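Local coordinates for CLIP-associating protein (Drosophila melanogaster, PDB 4G3A), which tracks microtubule plus ends and stabilises dynamic microtubules in mitotic spindle formation, the chain here being its N-terminal TOG domain, at residues 34-39 / 73-78; 26-31 / 66-71; 155-160 / 196-201; 174-177 / 183-186. All blocks are in the same frame, centred on the assembly; numbering follows the deposited sequence.

Contact 1: residues 34-39 / 73-78; sequences FLSDDT and FSELIK
Leu-35, near the C-terminal end of helix 21-36, lies beside Glu-75 of helix 63-80 with their CA atoms 5.8 Å apart. Close backbones bring the first side-chain carbons together, Leu-35 CB and Glu-75 CB lying 3.5 Å apart. One residue further along helix 63-80, Leu-76 CG lies 4.1 Å from Leu-35 CD1, with the two leucine branches running at a slant. Met-47 and Leu-54 of helix 47-58 also touch Leu-76, and Leu-9 touches Leu-35, so the apolar half faces the core. Helix 63-80 belongs to HEAT 1 of this TOG domain, and the contact joins it to helix 21-36, helix 47-58 intervening in sequence. On the outer side Glu-75 bends at chi2 (-52°), laying its carboxylate alongside Ser-36. Ser-36 OG comes 3.5 Å from Glu-75 CD but spends its hydrogen bond on the carbonyl of Val-32, one turn earlier. Glu-75 OE2 instead forms a salt bridge with Lys-78 NZ at 2.9 Å, met on the syn side, 32° out of the carboxylate plane. With an alanine at Glu-75, Lys-78 would probably lose its anchoring charge and the flank of Ser-36 its cover. Arg-79 NE adds a hydrogen bond to Leu-35 O.

Contact 2: residues 26-31 / 66-71; sequences QLAEDL and AQKSLE
Ala-28 and Lys-68 bring helix 21-36 and helix 63-80 to their closest backbone approach in this contact, CA to CA 5.9 Å. The tight part is small and wholly aliphatic: Ala-28 CB abuts Lys-68 CB at 3.7 Å, and Lys-68 CG follows at 4.0 Å from the same methyl. That methyl is all that Ala-28 puts between the helices. Helix 47-58 closes the inner side, Trp-57 touching Ala-28, Leu-54 touching Leu-31 and Leu-58 touching Ser-69, so the pair lies against the interior of the HEAT-repeat array, with helix 63-80 part of HEAT 1.

Toward solvent the contact thins out and rests on the lysine chain alone. Lys-68 is kinked at chi2 (-94°) and again at chi3 (109°), which folds its methylenes over the backbone of helix 21-36 and sets CD 3.8 Å from Glu-29 CA. The ammonium then swings back to its own helix, where NZ makes a weak salt bridge of 3.3 Å with Glu-71 OE1. That oxygen also receives a weak hydrogen bond from Gln-67 NE2, while Gln-67 OE1 is bonded to Thr-105 OG1 of the next repeat's helix 104-119. Glu-29 stays apart, its OE2 lying 7.1 Å from Lys-68 NZ.

The lysine thus serves the neighbouring helix with its carbons and its own helix with its charge, which implies that the attachment here is by van der Waals contact rather than by an electrostatic link.

Contact 3: residues 155-160 / 196-201; sequences ALHEYG and YKHVGD
His-198, reaching across to Leu-156 and His-157, ties the C-terminal ends of helix 182-199 and helix 142-159 together, two neighbours in the HEAT-repeat array of the TOG domain. Along the second segment, Tyr-196 comes first and faces the other way, its ring stacked with Phe-225 of helix 215-229. Lys-197 follows on the near side; its NZ forms a salt bridge with Glu-194 OE1, the same oxygen that holds His-157 NE2.

His-198 carries the contact. With CG anti to the carbonyl carbon (chi1 -71°), its imidazole extends over the last turn of the opposite helix. Leu-156 CG sits over the centre of one face, 3.5 Å from the ring centroid, a CH-pi contact, and Leu-156 CD2 presses on His-198 CD2 at 3.4 Å. At the ring edge His-198 NE2 and His-157 ND1 share a hydrogen bond of 2.9 Å. The two rings meet rim to rim, their planes 26° apart. Both nitrogens of His-157 are therefore engaged, and the carboxylate of Glu-194 would probably polarise its ring. His-198 CE1 approaches Leu-156 O to 3.1 Å.

Val-199 touches Val-166 of the loop following helix 142-159. Gly-200, with positive phi, then takes the chain out of the helix, as Gly-160 does across the contact. Asp-201 turns back to Tyr-196, whose OH bonds OD1 at 2.6 Å from above the carboxylate plane.

Contact 4: residues 174-177 / 183-186; sequences CALL and NVRE
Arg-185 sets CG anti to its own carbonyl carbon (chi1 -67°), and this with an extended chi2 places CG and CD against the carbonyl oxygen of Leu-177; the bend at chi3 then sets the direction in which NE and the guanidinium leave. Val-184, with CG1 opposite its backbone N (chi1 174°), aims that methyl at Leu-176. These residues close the helical hairpin of HEAT 3, in which helix 170-175 leads through a short turn into helix 182-199. Leu-177 CA and Arg-185 CA are 4.5 Å apart, a backbone approach close enough to bring main-chain oxygens against side-chain carbons.

Leu-177 O lies 3.1 Å from Arg-185 CG and equally near its CD. This oxygen has a proper partner in Lys-217 NZ, which hydrogen-bonds to it. The guanidinium leads away from the segment 174-177, NH1 donating to Asp-179 O in the turn. Replacing Arg-185 by an alanine would probably leave Asp-179 O without this donor and uncover one side of the Leu-177 carbonyl.

On the buried flank Leu-176 CB meets Val-184 CG1 at 4.0 Å, the two side chains inclined to each other. Helix 142-159 backs this pair, Leu-149 touching Leu-176 and Ala-142 touching Val-184, and thereby fastens the hairpin to the preceding helix. Between the two flanks Leu-176 O receives a CA-H...O contact from Arg-185 CA, 3.6 Å long with 152° at the hydrogen.

Overall arrangement
The four contacts fall into two groups in an all-helical TOG domain. Contacts 1 and 2, centres 11 Å apart, lie at successive levels of the same helix pair, 21-36 and 63-80, their segments alternating along the chain. Contacts 3 and 4, with centres 19 Å apart, share helix 182-199 near its two ends: contact 4 joins it to helix 170-175 within HEAT 3, and contact 3 joins it to helix 142-159; in sequence, contact 4 falls between the segments of contact 3. The groups follow in series, with contacts 2 and 4 about 34 Å apart between centres, on opposite sides of the chain's centre. They thus tie HEAT 1 and HEAT 3 to adjacent helices and close the HEAT 3 hairpin.

Contact 1: residues 34-39 / 73-78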
loop_
_atom_site.group_PDB
_atom_site.type_symbol
_atom_site.label_atom_id
_atom_site.label_comp_id
_atom_site.label_asym_id
_atom_site.label_seq_id
_atom_site.Cartn_x
_atom_site.Cartn_y
_atom_site.Cartn_z
ATOM N N PHE A 34 13.046 -15.085 -11.087
ATOM C CA PHE A 34 12.340 -16.275 -11.542
ATOM C C PHE A 34 10.859 -15.988 -11.762
ATOM O O PHE A 34 10.318 -16.262 -12.829
ATOM C CB PHE A 34 12.506 -17.405 -10.519
ATOM C CG PHE A 34 11.796 -18.673 -10.896
ATOM C CD1 PHE A 34 12.461 -19.675 -11.590
ATOM C CD2 PHE A 34 10.465 -18.867 -10.555
ATOM C CE1 PHE A 34 11.812 -20.850 -11.941
ATOM C CE2 PHE A 34 9.807 -20.038 -10.902
ATOM C CZ PHE A 34 10.485 -21.034 -11.591
ATOM N N LEU A 35 10.208 -15.435 -10.739
ATOM C CA LEU A 35 8.778 -15.145 -10.797
ATOM C C LEU A 35 8.443 -14.061 -11.818
ATOM O O LEU A 35 7.318 -13.997 -12.320
ATOM C CB LEU A 35 8.268 -14.716 -9.415
ATOM C CG LEU A 35 8.330 -15.776 -8.313
ATOM C CD1 LEU A 35 7.862 -15.186 -7.001
ATOM C CD2 LEU A 35 7.494 -16.986 -8.676
ATOM N N SER A 36 9.409 -13.194 -12.113
ATOM C CA SER A 36 9.163 -12.087 -13.035
ATOM C C SER A 36 9.044 -12.554 -14.487
ATOM O O SER A 36 8.344 -11.944 -15.295
ATOM C CB SER A 36 10.261 -11.034 -12.906
ATOM O OG SER A 36 10.246 -10.455 -11.611
ATOM N N ASP A 37 9.728 -13.645 -14.805
ATOM C CA ASP A 37 9.750 -14.168 -16.165
ATOM C C ASP A 37 8.536 -15.068 -16.410
ATOM O O ASP A 37 8.436 -16.153 -15.842
ATOM C CB ASP A 37 11.052 -14.947 -16.379
ATOM C CG ASP A 37 11.276 -15.341 -17.827
ATOM O OD1 ASP A 37 10.318 -15.272 -18.622
ATOM O OD2 ASP A 37 12.415 -15.727 -18.165
ATOM N N ASP A 38 7.609 -14.625 -17.256
ATOM C CA ASP A 38 6.401 -15.416 -17.487
ATOM C C ASP A 38 6.652 -16.694 -18.299
ATOM O O ASP A 38 5.711 -17.426 -18.612
ATOM C CB ASP A 38 5.261 -14.580 -18.094
ATOM C CG ASP A 38 5.429 -14.337 -19.581
ATOM O OD1 ASP A 38 6.576 -14.158 -20.038
ATOM O OD2 ASP A 38 4.403 -14.312 -20.293
ATOM N N THR A 39 7.909 -16.965 -18.646
ATOM C CA THR A 39 8.246 -18.251 -19.258
ATOM C C THR A 39 8.611 -19.263 -18.180
ATOM O O THR A 39 8.724 -20.455 -18.455
ATOM C CB THR A 39 9.405 -18.160 -20.280
ATOM O OG1 THR A 39 10.654 -18.013 -19.595
ATOM C CG2 THR A 39 9.200 -16.996 -21.232
ATOM N N PHE A 73 6.094 -11.025 -3.507
ATOM C CA PHE A 73 4.655 -11.058 -3.337
ATOM C C PHE A 73 3.993 -10.363 -4.529
ATOM O O PHE A 73 2.986 -10.834 -5.045
ATOM C CB PHE A 73 4.234 -10.424 -2.000
ATOM C CG PHE A 73 4.354 -11.358 -0.809
ATOM C CD1 PHE A 73 3.745 -12.604 -0.821
ATOM C CD2 PHE A 73 5.047 -10.972 0.329
ATOM C CE1 PHE A 73 3.842 -13.464 0.271
ATOM C CE2 PHE A 73 5.155 -11.829 1.429
ATOM C CZ PHE A 73 4.551 -13.077 1.397
ATOM N N SER A 74 4.546 -9.237 -4.966
ATOM C CA SER A 74 3.983 -8.565 -6.134
ATOM C C SER A 74 3.919 -9.517 -7.336
ATOM O O SER A 74 2.915 -9.558 -8.056
ATOM C CB SER A 74 4.774 -7.298 -6.475
ATOM O OG SER A 74 4.313 -6.193 -5.708
ATOM N N GLU A 75 4.983 -10.292 -7.545
ATOM C CA GLU A 75 5.014 -11.227 -8.673
ATOM C C GLU A 75 3.986 -12.354 -8.532
ATOM O O GLU A 75 3.327 -12.715 -9.503
ATOM C CB GLU A 75 6.429 -11.785 -8.891
ATOM C CG GLU A 75 7.430 -10.717 -9.296
ATOM C CD GLU A 75 6.954 -9.887 -10.481
ATOM O OE1 GLU A 75 6.413 -10.469 -11.453
ATOM O OE2 GLU A 75 7.113 -8.647 -10.439
ATOM N N LEU A 76 3.831 -12.887 -7.323
ATOM C CA LEU A 76 2.784 -13.881 -7.056
ATOM C C LEU A 76 1.387 -13.299 -7.276
ATOM O O LEU A 76 0.506 -13.961 -7.835
ATOM C CB LEU A 76 2.894 -14.425 -5.628
ATOM C CG LEU A 76 4.155 -15.230 -5.300
ATOM C CD1 LEU A 76 4.301 -15.429 -3.796
ATOM C CD2 LEU A 76 4.142 -16.571 -6.023
ATOM N N ILE A 77 1.187 -12.057 -6.835
ATOM C CA ILE A 77 -0.088 -11.389 -7.046
ATOM C C ILE A 77 -0.374 -11.307 -8.539
ATOM O O ILE A 77 -1.476 -11.618 -8.981
ATOM C CB ILE A 77 -0.092 -9.968 -6.454
ATOM C CG1 ILE A 77 -0.117 -10.025 -4.930
ATOM C CG2 ILE A 77 -1.285 -9.172 -6.958
ATOM C CD1 ILE A 77 0.397 -8.761 -4.307
ATOM N N LYS A 78 0.620 -10.878 -9.314
ATOM C CA LYS A 78 0.453 -10.770 -10.760
ATOM C C LYS A 78 0.108 -12.112 -11.399
ATOM O O LYS A 78 -0.749 -12.180 -12.276
ATOM C CB LYS A 78 1.704 -10.185 -11.407
ATOM C CG LYS A 78 1.955 -8.745 -11.044
ATOM C CD LYS A 78 3.285 -8.300 -11.586
ATOM C CE LYS A 78 3.777 -7.073 -10.860
ATOM N NZ LYS A 78 5.116 -6.691 -11.379
#

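Contact 2: residues 26-31 / 66-71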
loop_
_atom_site.group_PDB
_atom_site.type_symbol
_atom_site.label_atom_id
_atom_site.label_comp_id
_atom_site.label_asym_id
_atom_site.label_seq_id
_atom_site.Cartn_x
_atom_site.Cartn_y
_atom_site.Cartn_z
ATOM N N GLN A 26 21.001 -13.565 -2.336
ATOM C CA GLN A 26 21.079 -14.047 -3.707
ATOM C C GLN A 26 19.817 -14.831 -4.051
ATOM O O GLN A 26 19.246 -14.691 -5.135
ATOM C CB GLN A 26 22.323 -14.915 -3.918
ATOM C CG GLN A 26 23.460 -14.166 -4.566
ATOM C CD GLN A 26 23.051 -13.550 -5.894
ATOM O OE1 GLN A 26 23.326 -12.380 -6.161
ATOM N NE2 GLN A 26 22.388 -14.338 -6.735
ATOM N N LEU A 27 19.407 -15.677 -3.115
ATOM C CA LEU A 27 18.174 -16.435 -3.231
ATOM C C LEU A 27 16.985 -15.483 -3.447
ATOM O O LEU A 27 16.155 -15.692 -4.336
ATOM C CB LEU A 27 17.985 -17.258 -1.957
ATOM C CG LEU A 27 17.241 -18.585 -2.006
ATOM C CD1 LEU A 27 17.639 -19.372 -3.245
ATOM C CD2 LEU A 27 17.548 -19.389 -0.751
ATOM N N ALA A 28 16.919 -14.428 -2.642
ATOM C CA ALA A 28 15.835 -13.452 -2.763
ATOM C C ALA A 28 15.828 -12.808 -4.146
ATOM O O ALA A 28 14.786 -12.723 -4.791
ATOM C CB ALA A 28 15.941 -12.393 -1.681
ATOM N N GLU A 29 16.995 -12.370 -4.606
ATOM C CA GLU A 29 17.090 -11.717 -5.904
ATOM C C GLU A 29 16.683 -12.673 -7.019
ATOM O O GLU A 29 15.972 -12.294 -7.947
ATOM C CB GLU A 29 18.506 -11.192 -6.143
ATOM C CG GLU A 29 18.594 -10.128 -7.230
ATOM C CD GLU A 29 20.023 -9.842 -7.653
ATOM O OE1 GLU A 29 20.953 -10.227 -6.912
ATOM O OE2 GLU A 29 20.216 -9.235 -8.729
ATOM N N ASP A 30 17.129 -13.921 -6.922
ATOM C CA ASP A 30 16.837 -14.904 -7.957
ATOM C C ASP A 30 15.373 -15.317 -7.962
ATOM O O ASP A 30 14.783 -15.499 -9.025
ATOM C CB ASP A 30 17.733 -16.129 -7.801
ATOM C CG ASP A 30 19.189 -15.817 -8.072
ATOM O OD1 ASP A 30 19.454 -14.861 -8.835
ATOM O OD2 ASP A 30 20.063 -16.528 -7.524
ATOM N N LEU A 31 14.794 -15.463 -6.773
ATOM C CA LEU A 31 13.368 -15.753 -6.648
ATOM C C LEU A 31 12.558 -14.713 -7.424
ATOM O O LEU A 31 11.724 -15.058 -8.264
ATOM C CB LEU A 31 12.947 -15.771 -5.172
ATOM C CG LEU A 31 11.659 -16.497 -4.747
ATOM C CD1 LEU A 31 11.212 -16.061 -3.362
ATOM C CD2 LEU A 31 10.566 -16.231 -5.710
ATOM N N ALA A 66 13.628 -8.043 2.969
ATOM C CA ALA A 66 12.234 -7.653 3.146
ATOM C C ALA A 66 11.696 -7.067 1.846
ATOM O O ALA A 66 10.602 -7.408 1.392
ATOM C CB ALA A 66 12.108 -6.652 4.272
ATOM N N GLN A 67 12.475 -6.184 1.242
ATOM C CA GLN A 67 12.054 -5.537 0.011
ATOM C C GLN A 67 11.830 -6.561 -1.093
ATOM O O GLN A 67 10.866 -6.467 -1.849
ATOM C CB GLN A 67 13.080 -4.499 -0.427
ATOM C CG GLN A 67 12.785 -3.877 -1.770
ATOM C CD GLN A 67 13.668 -2.686 -2.043
ATOM O OE1 GLN A 67 14.086 -1.991 -1.117
ATOM N NE2 GLN A 67 13.959 -2.439 -3.319
ATOM N N LYS A 68 12.727 -7.541 -1.180
ATOM C CA LYS A 68 12.623 -8.573 -2.203
ATOM C C LYS A 68 11.406 -9.454 -1.973
ATOM O O LYS A 68 10.751 -9.859 -2.927
ATOM C CB LYS A 68 13.898 -9.418 -2.258
ATOM C CG LYS A 68 15.136 -8.658 -2.701
ATOM C CD LYS A 68 15.380 -8.781 -4.197
ATOM C CE LYS A 68 15.096 -7.476 -4.912
ATOM N NZ LYS A 68 15.628 -6.301 -4.154
ATOM N N SER A 69 11.101 -9.747 -0.710
ATOM C CA SER A 69 9.880 -10.478 -0.396
ATOM C C SER A 69 8.627 -9.718 -0.866
ATOM O O SER A 69 7.687 -10.326 -1.379
ATOM C CB SER A 69 9.794 -10.782 1.097
ATOM O OG SER A 69 9.489 -9.617 1.837
ATOM N N LEU A 70 8.621 -8.397 -0.696
ATOM C CA LEU A 70 7.526 -7.555 -1.206
ATOM C C LEU A 70 7.433 -7.666 -2.730
ATOM O O LEU A 70 6.362 -7.879 -3.291
ATOM C CB LEU A 70 7.738 -6.092 -0.814
ATOM C CG LEU A 70 7.601 -5.729 0.665
ATOM C CD1 LEU A 70 8.168 -4.348 0.929
ATOM C CD2 LEU A 70 6.143 -5.807 1.104
ATOM N N GLU A 71 8.573 -7.532 -3.393
ATOM C CA GLU A 71 8.647 -7.745 -4.831
ATOM C C GLU A 71 8.204 -9.160 -5.210
ATOM O O GLU A 71 7.541 -9.359 -6.230
ATOM C CB GLU A 71 10.069 -7.471 -5.324
ATOM C CG GLU A 71 10.475 -5.999 -5.206
ATOM C CD GLU A 71 11.920 -5.739 -5.616
ATOM O OE1 GLU A 71 12.644 -5.088 -4.838
ATOM O OE2 GLU A 71 12.335 -6.183 -6.706
#

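Contact 3: residues 155-160 / 196-201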
loop_
_atom_site.group_PDB
_atom_site.type_symbol
_atom_site.label_atom_id
_atom_site.label_comp_id
_atom_site.label_asym_id
_atom_site.label_seq_id
_atom_site.Cartn_x
_atom_site.Cartn_y
_atom_site.Cartn_z
ATOM N N ALA A 155 -4.977 5.486 -5.520
ATOM C CA ALA A 155 -6.132 4.661 -5.861
ATOM C C ALA A 155 -7.255 5.466 -6.538
ATOM O O ALA A 155 -7.890 5.002 -7.495
ATOM C CB ALA A 155 -6.660 3.974 -4.624
ATOM N N LEU A 156 -7.500 6.668 -6.035
ATOM C CA LEU A 156 -8.479 7.563 -6.642
ATOM C C LEU A 156 -8.035 7.969 -8.040
ATOM O O LEU A 156 -8.807 7.924 -8.997
ATOM C CB LEU A 156 -8.650 8.812 -5.759
ATOM C CG LEU A 156 -9.885 9.695 -5.958
ATOM C CD1 LEU A 156 -11.158 8.908 -5.691
ATOM C CD2 LEU A 156 -9.808 10.943 -5.055
ATOM N N HIS A 157 -6.780 8.378 -8.160
ATOM C CA HIS A 157 -6.275 8.790 -9.452
ATOM C C HIS A 157 -6.350 7.635 -10.453
ATOM O O HIS A 157 -6.652 7.847 -11.616
ATOM C CB HIS A 157 -4.857 9.353 -9.339
ATOM C CG HIS A 157 -4.809 10.732 -8.726
ATOM N ND1 HIS A 157 -5.902 11.547 -8.655
ATOM C CD2 HIS A 157 -3.771 11.414 -8.172
ATOM C CE1 HIS A 157 -5.558 12.695 -8.066
ATOM N NE2 HIS A 157 -4.280 12.634 -7.775
ATOM N N GLU A 158 -6.113 6.409 -9.992
ATOM C CA GLU A 158 -6.056 5.263 -10.904
ATOM C C GLU A 158 -7.435 4.706 -11.240
ATOM O O GLU A 158 -7.678 4.279 -12.382
ATOM C CB GLU A 158 -5.153 4.156 -10.344
ATOM C CG GLU A 158 -3.671 4.391 -10.600
ATOM C CD GLU A 158 -2.775 3.552 -9.705
ATOM O OE1 GLU A 158 -2.931 2.310 -9.683
ATOM O OE2 GLU A 158 -1.911 4.143 -9.022
ATOM N N TYR A 159 -8.343 4.740 -10.272
ATOM C CA TYR A 159 -9.656 4.120 -10.461
ATOM C C TYR A 159 -10.854 5.068 -10.555
ATOM O O TYR A 159 -11.894 4.694 -11.091
ATOM C CB TYR A 159 -9.895 3.064 -9.386
ATOM C CG TYR A 159 -8.857 1.968 -9.468
ATOM C CD1 TYR A 159 -8.901 1.029 -10.490
ATOM C CD2 TYR A 159 -7.829 1.894 -8.550
ATOM C CE1 TYR A 159 -7.948 0.034 -10.590
ATOM C CE2 TYR A 159 -6.871 0.899 -8.637
ATOM C CZ TYR A 159 -6.935 -0.024 -9.669
ATOM O OH TYR A 159 -5.987 -1.017 -9.758
ATOM N N GLY A 160 -10.718 6.274 -10.019
ATOM C CA GLY A 160 -11.805 7.242 -10.065
ATOM C C GLY A 160 -12.982 6.880 -9.180
ATOM O O GLY A 160 -12.967 5.846 -8.514
ATOM N N TYR A 196 -10.717 16.755 -4.097
ATOM C CA TYR A 196 -11.473 17.805 -4.789
ATOM C C TYR A 196 -11.445 17.618 -6.315
ATOM O O TYR A 196 -12.444 17.855 -7.000
ATOM C CB TYR A 196 -10.964 19.192 -4.413
ATOM C CG TYR A 196 -11.648 20.316 -5.181
ATOM C CD1 TYR A 196 -12.906 20.772 -4.814
ATOM C CD2 TYR A 196 -11.031 20.902 -6.272
ATOM C CE1 TYR A 196 -13.538 21.797 -5.522
ATOM C CE2 TYR A 196 -11.647 21.920 -6.987
ATOM C CZ TYR A 196 -12.897 22.364 -6.613
ATOM O OH TYR A 196 -13.497 23.376 -7.336
ATOM N N LYS A 197 -10.308 17.185 -6.848
ATOM C CA LYS A 197 -10.196 17.005 -8.293
ATOM C C LYS A 197 -11.219 16.012 -8.835
ATOM O O LYS A 197 -11.658 16.137 -9.975
ATOM C CB LYS A 197 -8.778 16.613 -8.694
ATOM C CG LYS A 197 -7.768 17.729 -8.509
ATOM C CD LYS A 197 -6.347 17.210 -8.656
ATOM C CE LYS A 197 -5.337 18.280 -8.265
ATOM N NZ LYS A 197 -3.943 17.765 -8.337
ATOM N N HIS A 198 -11.605 15.036 -8.015
ATOM C CA HIS A 198 -12.531 13.994 -8.454
ATOM C C HIS A 198 -13.970 14.330 -8.094
ATOM O O HIS A 198 -14.904 13.998 -8.821
ATOM C CB HIS A 198 -12.151 12.643 -7.839
ATOM C CG HIS A 198 -10.894 12.065 -8.399
ATOM N ND1 HIS A 198 -10.885 11.098 -9.373
ATOM C CD2 HIS A 198 -9.587 12.339 -8.133
ATOM C CE1 HIS A 198 -9.638 10.797 -9.695
ATOM N NE2 HIS A 198 -8.836 11.545 -8.946
ATOM N N VAL A 199 -14.135 14.995 -6.962
ATOM C CA VAL A 199 -15.440 15.171 -6.347
ATOM C C VAL A 199 -16.073 16.540 -6.665
ATOM O O VAL A 199 -17.291 16.666 -6.768
ATOM C CB VAL A 199 -15.328 14.924 -4.831
ATOM C CG1 VAL A 199 -16.485 15.539 -4.076
ATOM C CG2 VAL A 199 -15.230 13.423 -4.562
ATOM N N GLY A 200 -15.247 17.559 -6.839
ATOM C CA GLY A 200 -15.764 18.861 -7.225
ATOM C C GLY A 200 -16.287 19.678 -6.057
ATOM O O GLY A 200 -16.017 19.375 -4.892
ATOM N N ASP A 201 -17.050 20.720 -6.377
ATOM C CA ASP A 201 -17.382 21.757 -5.405
ATOM C C ASP A 201 -18.298 21.313 -4.266
ATOM O O ASP A 201 -18.404 22.012 -3.259
ATOM C CB ASP A 201 -17.959 22.987 -6.110
ATOM C CG ASP A 201 -16.938 23.684 -6.983
ATOM O OD1 ASP A 201 -15.871 24.085 -6.459
ATOM O OD2 ASP A 201 -17.207 23.836 -8.195
#

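Contact 4: residues 174-177 / 183-186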
loop_
_atom_site.group_PDB
_atom_site.type_symbol
_atom_site.label_atom_id
_atom_site.label_comp_id
_atom_site.label_asym_id
_atom_site.label_seq_id
_atom_site.Cartn_x
_atom_site.Cartn_y
_atom_site.Cartn_z
ATOM N N CYS A 174 -9.918 14.512 7.583
ATOM C CA CYS A 174 -9.963 15.800 8.275
ATOM C C CYS A 174 -9.346 15.706 9.675
ATOM O O CYS A 174 -8.660 16.622 10.109
ATOM C CB CYS A 174 -11.386 16.345 8.325
ATOM S SG CYS A 174 -11.966 17.032 6.738
ATOM N N ALA A 175 -9.570 14.589 10.368
ATOM C CA ALA A 175 -8.944 14.374 11.670
ATOM C C ALA A 175 -7.427 14.477 11.584
ATOM O O ALA A 175 -6.782 14.950 12.516
ATOM C CB ALA A 175 -9.352 13.019 12.254
ATOM N N LEU A 176 -6.853 14.020 10.472
ATOM C CA LEU A 176 -5.406 14.105 10.289
ATOM C C LEU A 176 -4.866 15.519 10.042
ATOM O O LEU A 176 -3.651 15.734 10.104
ATOM C CB LEU A 176 -4.930 13.137 9.200
ATOM C CG LEU A 176 -5.062 11.653 9.587
ATOM C CD1 LEU A 176 -4.373 10.776 8.563
ATOM C CD2 LEU A 176 -4.484 11.400 10.971
ATOM N N LEU A 177 -5.755 16.479 9.759
ATOM C CA LEU A 177 -5.348 17.884 9.708
ATOM C C LEU A 177 -4.762 18.338 11.044
ATOM O O LEU A 177 -3.897 19.207 11.077
ATOM C CB LEU A 177 -6.525 18.802 9.323
ATOM C CG LEU A 177 -7.040 18.660 7.887
ATOM C CD1 LEU A 177 -8.332 19.454 7.675
ATOM C CD2 LEU A 177 -5.979 19.105 6.893
ATOM N N ASN A 183 4.306 16.615 8.792
ATOM C CA ASN A 183 4.274 15.890 7.517
ATOM C C ASN A 183 2.904 15.302 7.205
ATOM O O ASN A 183 2.482 15.258 6.048
ATOM C CB ASN A 183 5.305 14.765 7.501
ATOM C CG ASN A 183 6.705 15.262 7.747
ATOM O OD1 ASN A 183 7.023 15.738 8.837
ATOM N ND2 ASN A 183 7.559 15.147 6.737
ATOM N N VAL A 184 2.227 14.829 8.244
ATOM C CA VAL A 184 0.895 14.272 8.084
ATOM C C VAL A 184 -0.151 15.374 7.893
ATOM O O VAL A 184 -1.010 15.269 7.016
ATOM C CB VAL A 184 0.525 13.367 9.266
ATOM C CG1 VAL A 184 -0.917 12.922 9.153
ATOM C CG2 VAL A 184 1.460 12.131 9.292
ATOM N N ARG A 185 -0.080 16.428 8.706
ATOM C CA ARG A 185 -1.008 17.551 8.546
ATOM C C ARG A 185 -0.978 18.040 7.102
ATOM O O ARG A 185 -2.022 18.231 6.478
ATOM C CB ARG A 185 -0.688 18.706 9.514
ATOM C CG ARG A 185 -0.910 18.367 10.993
ATOM C CD ARG A 185 -0.899 19.634 11.900
ATOM N NE ARG A 185 0.395 20.313 11.863
ATOM C CZ ARG A 185 1.409 20.061 12.692
ATOM N NH1 ARG A 185 1.293 19.151 13.654
ATOM N NH2 ARG A 185 2.548 20.729 12.566
ATOM N N GLU A 186 0.224 18.231 6.568
ATOM C CA GLU A 186 0.389 18.691 5.189
ATOM C C GLU A 186 -0.084 17.681 4.138
ATOM O O GLU A 186 -0.645 18.068 3.116
ATOM C CB GLU A 186 1.831 19.136 4.934
ATOM C CG GLU A 186 2.164 20.428 5.676
ATOM C CD GLU A 186 3.539 20.976 5.354
ATOM O OE1 GLU A 186 4.400 20.195 4.895
ATOM O OE2 GLU A 186 3.759 22.190 5.565
#